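Local coordinates for protein NADH:ubiquinone oxidoreductase, Na translocating, C subunit (Parabacteroides distasonis, PDB 3LWX) that is the C subunit of a sodium-translocating membrane oxidoreductase complex, represented here by a fragment that carries an FMN-binding-type domain, at residues A[14-18]-A[30-34]; A[86-90]-A[187-191]; A[114-118]-A[129-135]. All coordinates share one frame. Where two conformers were deposited one is given. Residues are numbered along the deposited sequence.

In the fold
The three contacts follow the chain from its helical start to its mixed core. Contact 1 joins helices 4-23 and 30-40 at the periphery. Contacts 2 and 3 both reach the main antiparallel sheet, the first through strand 82-92, the second through strand 111-118, and they touch where Leu89 CD1 meets Phe116 CE1 at 3.7 Å; their centres are 16 Å apart. Contact 3 falls within the long excursion between the two segments of contact 2. Contact 1 stands aside, its nearest atoms about 5 Å from contact 3 and about 7 Å from contact 2, but helix 4-23 reaches the sheet through the salt bridge of Asp115 with Arg22.

Contact 1: residues A[14-18]-A[30-34]; sequences NDKRQ and SSEAE
Helix segments 14-18 and 30-34 cross at 76°, their axes 8.3 Å apart at closest, with the CA atoms of Asn14 and Ser30 5.4 Å apart. Ser30, chi1 t, sets its OG 3.4 Å from Asn14 CB. Gln18, rotamer m,t, brings its NE2 within 3.2 Å of Ser30 N; both are donors, and the amide is instead bonded to the carbonyl of Val28. Ser31 and Glu32 turn their CA-to-CB bonds away. Ala33 faces the first helix, its small CB packing 3.8 Å from Asn14 O and 3.9 Å from Arg17 CB and Gln18 CG; a methyl lets the helices approach closely. Glu34 follows, its CA 3.6 Å from Arg17 CD. A water sits beside Ser30 and Glu34, donating to Ser30 O (2.8 Å) and Asn14 OD1 (3.1 Å) and accepting from Glu34 N (2.9 Å), so it bridges the 4.6 Å between Ser30 O and Glu34 N. Asn14 (chi1 m) is also held by Arg17 NH1, 2.7 Å from its OD1. The extended m,t,t Arg17 lays a guanidinium face against Glu34 CG; the salt bridge from its NH2 to Glu34 OE2 is long, 3.9 Å, and purely electrostatic because the oxygen lies out of plane. The arrangement is a helix-loop-helix unit in which consecutive helices pack steeply crossed around an alanine.

Contact 2: residues A[86-90]-A[187-191]; sequences IMALH and SLSGY
A helix laid on a beta-sheet, fastened by two hydroxyl groups and a Met-aromatic contact, describes this buried join. Strand 86-90 is extended and helix 187-191 runs at 141° to it, the axes 8.3 Å apart at closest; Leu89 and Ser187 have the nearest CA atoms, 5.3 Å apart. Ser187 (chi1 m) faces the strand, and its OG accepts a hydrogen bond from His90 N (3.1 Å, 171°) while also bonding to the carbonyl of Met183 one turn back. A serine is short enough to do both. One turn on, Tyr191 (chi1 m, chi2 -88°) extends its ring to the strand, where its OH accepts from Ala88 N (3.0 Å, 166°) and bonds to Pro73 O, so the phenol bridges two neighbouring strands. The CB of Ala88, small enough to admit the phenol, lies 3.7 Å from that OH. Met87, a selenomethionine in the m,t,m rotamer, lies over the ring face: its CG is 3.6 Å from the Tyr191 centroid, a CH-pi contact, and its SE 4.0 Å from it. Its CE reaches Leu188 CD2 at 3.9 Å, and Leu89 CD2 packs 3.7 Å from Ser187 CB. Around this core, Leu188 also meets Ile102 on strand 97-104, Tyr191 touches Val74 on strand 71-79, and Ala88 and His90 contact Val63 on helix 63-68.

Contact 3: residues A[114-118]-A[129-135]; sequences ADFSH and ISKPVFS
Phe116, the residue most buried here, sits at the centre of strand 114-118, facing a segment that goes from a 3-10 turn at 129-130 through the N-cap residue Lys131 into helix 132-135. The closest CA pairs are Phe116-Ser130 (5.0 Å) and Ala114-Ser135 (5.7 Å). With chi1 m, the ring of Phe116 receives the edge of Phe134 in an offset edge-to-face pair, centroids 5.5 Å apart and planes at 61°. Its backbone is tied as well: Phe116 O accepts from Ser130 OG at 2.8 Å, and a water links Phe116 N to Ile129 O, 2.9 Å from each. Ile129 (p,t) supplies apolar bulk, its CD1 4.1 Å from Phe116 CB. Ser135, chi1 p, is compact enough for its CB to lie 3.6 Å from Ala114 O. Another water joins Asp115 OD1 and Ser130 O, 2.8 Å from each. Within the FMN-binding-type domain, a 3-10 turn and short helix thus line the edge of an outer strand in place of a further strand, through a serine hydroxyl and waters. The other edge of strand 111-118 pairs with strand 97-104; Phe116 packs on Val180 and Met183 of helix 174-196, whereas Asp115 and Ser117 touch Gln19 of helix 4-23.

Contact 1: residues A[14-18]-A[30-34]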
loop_
_atom_site.group_PDB
_atom_site.type_symbol
_atom_site.label_atom_id
_atom_site.label_comp_id
_atom_site.label_asym_id
_atom_site.label_seq_id
_atom_site.Cartn_x
_atom_site.Cartn_y
_atom_site.Cartn_z
ATOM N N ASN A 14 -8.272 8.898 -10.793
ATOM C CA ASN A 14 -7.402 9.928 -10.236
ATOM C C ASN A 14 -7.244 9.791 -8.718
ATOM O O ASN A 14 -6.163 10.024 -8.203
ATOM C CB ASN A 14 -7.856 11.322 -10.682
ATOM C CG ASN A 14 -7.419 11.616 -12.110
ATOM O OD1 ASN A 14 -6.301 11.245 -12.506
ATOM N ND2 ASN A 14 -8.254 12.331 -12.867
ATOM N N ASP A 15 -8.305 9.385 -8.024
ATOM C CA ASP A 15 -8.233 9.110 -6.596
ATOM C C ASP A 15 -7.230 7.975 -6.347
ATOM O O ASP A 15 -6.360 8.093 -5.483
ATOM C CB ASP A 15 -9.642 8.802 -6.084
ATOM C CG ASP A 15 -9.738 8.581 -4.584
ATOM O OD1 ASP A 15 -8.765 8.734 -3.840
ATOM O OD2 ASP A 15 -10.871 8.284 -4.129
ATOM N N LYS A 16 -7.323 6.887 -7.113
ATOM C CA LYS A 16 -6.370 5.790 -6.972
ATOM C C LYS A 16 -4.941 6.263 -7.264
ATOM O O LYS A 16 -4.004 5.884 -6.550
ATOM C CB LYS A 16 -6.790 4.611 -7.851
ATOM C CG LYS A 16 -5.834 3.442 -7.800
ATOM C CD LYS A 16 -6.410 2.195 -8.437
ATOM C CE LYS A 16 -5.460 1.011 -8.408
ATOM N NZ LYS A 16 -6.164 -0.269 -8.761
ATOM N N ARG A 17 -4.760 7.049 -8.334
ATOM C CA ARG A 17 -3.440 7.608 -8.636
ATOM C C ARG A 17 -2.908 8.420 -7.469
ATOM O O ARG A 17 -1.737 8.300 -7.114
ATOM C CB ARG A 17 -3.474 8.506 -9.872
ATOM C CG ARG A 17 -3.752 7.790 -11.176
ATOM C CD ARG A 17 -3.619 8.734 -12.362
ATOM N NE ARG A 17 -3.924 8.047 -13.624
ATOM C CZ ARG A 17 -5.086 8.107 -14.284
ATOM N NH1 ARG A 17 -6.089 8.872 -13.869
ATOM N NH2 ARG A 17 -5.242 7.407 -15.400
ATOM N N GLN A 18 -3.773 9.241 -6.858
ATOM C CA GLN A 18 -3.369 10.033 -5.688
ATOM C C GLN A 18 -2.912 9.145 -4.531
ATOM O O GLN A 18 -1.939 9.473 -3.854
ATOM C CB GLN A 18 -4.488 10.962 -5.211
ATOM C CG GLN A 18 -4.777 12.127 -6.098
ATOM C CD GLN A 18 -6.000 12.867 -5.599
ATOM O OE1 GLN A 18 -7.108 12.363 -5.672
ATOM N NE2 GLN A 18 -5.796 14.043 -5.053
ATOM N N SER A 30 -6.430 15.993 -7.568
ATOM C CA SER A 30 -7.002 15.077 -8.541
ATOM C C SER A 30 -6.650 15.461 -9.974
ATOM O O SER A 30 -6.313 14.608 -10.782
ATOM C CB SER A 30 -8.523 15.033 -8.384
ATOM O OG SER A 30 -9.115 14.168 -9.342
ATOM N N SER A 31 -6.723 16.764 -10.279
ATOM C CA SER A 31 -6.459 17.233 -11.643
ATOM C C SER A 31 -4.997 17.155 -12.051
ATOM O O SER A 31 -4.695 17.217 -13.228
ATOM C CB SER A 31 -6.963 18.666 -11.830
ATOM O OG SER A 31 -6.138 19.588 -11.145
ATOM N N GLU A 32 -4.106 16.974 -11.076
ATOM C CA GLU A 32 -2.675 16.832 -11.320
ATOM C C GLU A 32 -2.196 15.381 -11.322
ATOM O O GLU A 32 -1.071 15.090 -11.709
ATOM C CB GLU A 32 -1.905 17.547 -10.211
ATOM C CG GLU A 32 -2.120 19.034 -10.117
ATOM C CD GLU A 32 -1.518 19.583 -8.847
ATOM O OE1 GLU A 32 -2.163 19.474 -7.787
ATOM O OE2 GLU A 32 -0.392 20.101 -8.916
ATOM N N ALA A 33 -3.054 14.479 -10.861
ATOM C CA ALA A 33 -2.617 13.118 -10.583
ATOM C C ALA A 33 -2.181 12.317 -11.799
ATOM O O ALA A 33 -1.204 11.570 -11.703
ATOM C CB ALA A 33 -3.708 12.372 -9.849
ATOM N N GLU A 34 -2.861 12.470 -12.933
ATOM C CA GLU A 34 -2.496 11.657 -14.093
ATOM C C GLU A 34 -1.096 12.006 -14.602
ATOM O O GLU A 34 -0.277 11.113 -14.836
ATOM C CB GLU A 34 -3.536 11.749 -15.217
ATOM C CG GLU A 34 -3.219 10.804 -16.386
ATOM C CD GLU A 34 -4.294 10.770 -17.453
ATOM O OE1 GLU A 34 -5.167 11.660 -17.436
ATOM O OE2 GLU A 34 -4.255 9.857 -18.309
HETATM O O HOH W 1 -5.258 14.092 -13.290
#

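Contact 2: residues A[86-90]-A[187-191]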
loop_
_atom_site.group_PDB
_atom_site.type_symbol
_atom_site.label_atom_id
_atom_site.label_comp_id
_atom_site.label_asym_id
_atom_site.label_seq_id
_atom_site.Cartn_x
_atom_site.Cartn_y
_atom_site.Cartn_z
ATOM N N ILE A 86 5.882 -0.376 -5.345
ATOM C CA ILE A 86 4.630 -0.044 -4.675
ATOM C C ILE A 86 3.700 -1.252 -4.772
ATOM O O ILE A 86 3.474 -1.801 -5.865
ATOM C CB ILE A 86 3.943 1.163 -5.329
ATOM C CG1 ILE A 86 4.879 2.364 -5.419
ATOM C CG2 ILE A 86 2.662 1.549 -4.571
ATOM C CD1 ILE A 86 4.418 3.442 -6.380
HETATM N N MSE A 87 3.179 -1.679 -3.620
HETATM C CA MSE A 87 2.350 -2.853 -3.458
HETATM C C MSE A 87 1.002 -2.454 -2.884
HETATM O O MSE A 87 0.894 -1.475 -2.148
HETATM C CB MSE A 87 3.069 -3.839 -2.534
HETATM C CG MSE A 87 4.339 -4.380 -3.149
HETATM SE SE MSE A 87 5.445 -5.420 -2.012
HETATM C CE MSE A 87 6.221 -3.980 -0.992
ATOM N N ALA A 88 -0.018 -3.205 -3.275
ATOM C CA ALA A 88 -1.401 -2.926 -2.910
ATOM C C ALA A 88 -1.847 -3.761 -1.716
ATOM O O ALA A 88 -1.624 -4.977 -1.669
ATOM C CB ALA A 88 -2.313 -3.159 -4.099
ATOM N N LEU A 89 -2.524 -3.108 -0.788
ATOM C CA LEU A 89 -3.025 -3.690 0.432
ATOM C C LEU A 89 -4.547 -3.759 0.436
ATOM O O LEU A 89 -5.236 -2.892 -0.114
ATOM C CB LEU A 89 -2.618 -2.824 1.619
ATOM C CG LEU A 89 -1.133 -2.464 1.694
ATOM C CD1 LEU A 89 -0.910 -1.498 2.844
ATOM C CD2 LEU A 89 -0.269 -3.703 1.827
ATOM N N HIS A 90 -5.079 -4.779 1.104
ATOM C CA HIS A 90 -6.526 -4.907 1.289
ATOM C C HIS A 90 -6.765 -5.657 2.589
ATOM O O HIS A 90 -5.995 -6.520 2.959
ATOM C CB HIS A 90 -7.216 -5.613 0.108
ATOM C CG HIS A 90 -6.865 -7.062 -0.023
ATOM N ND1 HIS A 90 -7.677 -8.077 0.439
ATOM C CD2 HIS A 90 -5.762 -7.661 -0.530
ATOM C CE1 HIS A 90 -7.094 -9.240 0.208
ATOM N NE2 HIS A 90 -5.931 -9.014 -0.375
ATOM N N SER A 187 -1.470 -9.104 3.121
ATOM C CA SER A 187 -1.315 -8.573 1.765
ATOM C C SER A 187 0.124 -8.739 1.277
ATOM O O SER A 187 0.375 -9.177 0.145
ATOM C CB SER A 187 -1.684 -7.104 1.693
ATOM O OG SER A 187 -3.052 -6.878 2.007
ATOM N N LEU A 188 1.083 -8.374 2.120
ATOM C CA LEU A 188 2.487 -8.470 1.725
ATOM C C LEU A 188 2.923 -9.917 1.526
ATOM O O LEU A 188 3.831 -10.184 0.731
ATOM C CB LEU A 188 3.400 -7.742 2.714
ATOM C CG LEU A 188 3.251 -6.232 2.768
ATOM C CD1 LEU A 188 4.065 -5.661 3.935
ATOM C CD2 LEU A 188 3.686 -5.595 1.445
ATOM N N SER A 189 2.269 -10.864 2.206
ATOM C CA SER A 189 2.607 -12.281 2.045
ATOM C C SER A 189 2.547 -12.677 0.571
ATOM O O SER A 189 3.369 -13.454 0.099
ATOM C CB SER A 189 1.681 -13.173 2.873
ATOM O OG SER A 189 1.999 -13.118 4.252
ATOM N N GLY A 190 1.572 -12.152 -0.166
ATOM C CA GLY A 190 1.455 -12.491 -1.582
ATOM C C GLY A 190 2.657 -12.068 -2.411
ATOM O O GLY A 190 3.007 -12.723 -3.385
ATOM N N TYR A 191 3.287 -10.970 -1.999
ATOM C CA TYR A 191 4.426 -10.394 -2.703
ATOM C C TYR A 191 5.781 -10.968 -2.295
ATOM O O TYR A 191 6.789 -10.584 -2.873
ATOM C CB TYR A 191 4.456 -8.881 -2.457
ATOM C CG TYR A 191 3.318 -8.117 -3.071
ATOM C CD1 TYR A 191 3.389 -7.643 -4.378
ATOM C CD2 TYR A 191 2.184 -7.781 -2.332
ATOM C CE1 TYR A 191 2.376 -6.888 -4.925
ATOM C CE2 TYR A 191 1.148 -7.041 -2.882
ATOM C CZ TYR A 191 1.255 -6.565 -4.179
ATOM O OH TYR A 191 0.246 -5.792 -4.697
#

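Contact 3: residues A[114-118]-A[129-135]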
loop_
_atom_site.group_PDB
_atom_site.type_symbol
_atom_site.label_atom_id
_atom_site.label_comp_id
_atom_site.label_asym_id
_atom_site.label_seq_id
_atom_site.Cartn_x
_atom_site.Cartn_y
_atom_site.Cartn_z
ATOM N N ALA A 114 3.768 5.099 2.637
ATOM C CA ALA A 114 2.560 4.320 2.823
ATOM C C ALA A 114 1.342 5.226 2.766
ATOM O O ALA A 114 1.434 6.422 3.066
ATOM C CB ALA A 114 2.608 3.614 4.174
ATOM N N ASP A 115 0.206 4.631 2.415
ATOM C CA ASP A 115 -1.086 5.316 2.406
ATOM C C ASP A 115 -2.141 4.294 2.786
ATOM O O ASP A 115 -2.132 3.185 2.247
ATOM C CB ASP A 115 -1.415 5.884 1.025
ATOM C CG ASP A 115 -2.622 6.803 1.042
ATOM O OD1 ASP A 115 -2.512 7.853 1.713
ATOM O OD2 ASP A 115 -3.639 6.495 0.386
ATOM N N PHE A 116 -3.067 4.677 3.665
ATOM C CA PHE A 116 -4.133 3.782 4.091
ATOM C C PHE A 116 -5.484 4.452 3.898
ATOM O O PHE A 116 -5.643 5.636 4.208
ATOM C CB PHE A 116 -3.958 3.362 5.560
ATOM C CG PHE A 116 -2.626 2.715 5.843
ATOM C CD1 PHE A 116 -2.393 1.392 5.525
ATOM C CD2 PHE A 116 -1.596 3.436 6.398
ATOM C CE1 PHE A 116 -1.168 0.801 5.763
ATOM C CE2 PHE A 116 -0.365 2.849 6.628
ATOM C CZ PHE A 116 -0.161 1.542 6.312
ATOM N N SER A 117 -6.452 3.636 3.498
ATOM C CA SER A 117 -7.799 4.072 3.227
ATOM C C SER A 117 -8.811 3.125 3.861
ATOM O O SER A 117 -8.494 2.004 4.259
ATOM C CB SER A 117 -8.057 4.132 1.725
ATOM O OG SER A 117 -7.256 5.120 1.102
ATOM N N HIS A 118 -10.058 3.575 3.918
ATOM C CA HIS A 118 -11.117 2.787 4.524
ATOM C C HIS A 118 -12.470 3.239 4.010
ATOM O O HIS A 118 -12.648 4.364 3.539
ATOM C CB HIS A 118 -11.089 2.925 6.048
ATOM C CG HIS A 118 -11.285 4.331 6.497
ATOM N ND1 HIS A 118 -12.528 4.850 6.795
ATOM C CD2 HIS A 118 -10.406 5.363 6.569
ATOM C CE1 HIS A 118 -12.391 6.133 7.072
ATOM N NE2 HIS A 118 -11.118 6.474 6.934
ATOM N N ILE A 129 -6.168 6.226 10.561
ATOM C CA ILE A 129 -5.162 5.523 9.765
ATOM C C ILE A 129 -4.852 6.245 8.454
ATOM O O ILE A 129 -3.806 6.028 7.867
ATOM C CB ILE A 129 -5.518 4.035 9.472
ATOM C CG1 ILE A 129 -6.751 3.911 8.565
ATOM C CG2 ILE A 129 -5.674 3.266 10.793
ATOM C CD1 ILE A 129 -7.059 2.494 8.142
ATOM N N SER A 130 -5.790 7.060 7.978
ATOM C CA SER A 130 -5.618 7.789 6.727
ATOM C C SER A 130 -4.818 9.078 6.854
ATOM O O SER A 130 -4.615 9.764 5.863
ATOM C CB SER A 130 -6.978 8.084 6.088
ATOM O OG SER A 130 -7.619 6.892 5.695
ATOM N N LYS A 131 -4.319 9.376 8.041
ATOM C CA LYS A 131 -3.582 10.605 8.299
ATOM C C LYS A 131 -2.079 10.362 8.305
ATOM O O LYS A 131 -1.608 9.300 8.738
ATOM C CB LYS A 131 -3.972 11.174 9.666
ATOM C CG LYS A 131 -5.451 11.391 9.898
ATOM C CD LYS A 131 -6.038 12.490 9.043
ATOM C CE LYS A 131 -5.455 13.846 9.404
ATOM N N PRO A 132 -1.291 11.366 7.886
ATOM C CA PRO A 132 0.168 11.205 7.892
ATOM C C PRO A 132 0.760 10.891 9.259
ATOM O O PRO A 132 1.791 10.213 9.328
ATOM C CB PRO A 132 0.681 12.552 7.368
ATOM C CG PRO A 132 -0.424 13.124 6.608
ATOM C CD PRO A 132 -1.708 12.595 7.178
ATOM N N VAL A 133 0.169 11.368 10.348
ATOM C CA VAL A 133 0.740 11.058 11.661
ATOM C C VAL A 133 0.829 9.536 11.846
ATOM O O VAL A 133 1.756 9.044 12.496
ATOM C CB VAL A 133 -0.031 11.755 12.813
ATOM C CG1 VAL A 133 -1.447 11.233 12.920
ATOM C CG2 VAL A 133 0.714 11.585 14.131
ATOM N N PHE A 134 -0.106 8.789 11.264
ATOM C CA PHE A 134 -0.049 7.342 11.327
ATOM C C PHE A 134 0.888 6.740 10.272
ATOM O O PHE A 134 1.792 5.974 10.588
ATOM C CB PHE A 134 -1.441 6.748 11.166
ATOM C CG PHE A 134 -1.458 5.225 11.213
ATOM C CD1 PHE A 134 -1.208 4.553 12.398
ATOM C CD2 PHE A 134 -1.706 4.471 10.075
ATOM C CE1 PHE A 134 -1.207 3.154 12.430
ATOM C CE2 PHE A 134 -1.716 3.089 10.114
ATOM C CZ PHE A 134 -1.456 2.438 11.293
ATOM N N SER A 135 0.689 7.119 9.017
ATOM C CA SER A 135 1.427 6.460 7.936
ATOM C C SER A 135 2.913 6.807 7.901
ATOM O O SER A 135 3.726 5.984 7.489
ATOM C CB SER A 135 0.773 6.761 6.592
ATOM O OG SER A 135 0.717 8.151 6.329
HETATM O O HOH W 2 2.898 8.857 5.033
HETATM O O HOH W 3 -4.645 8.849 3.167
HETATM O O HOH W 4 -2.509 6.886 5.468
HETATM O O HOH W 5 -9.773 6.696 3.682
#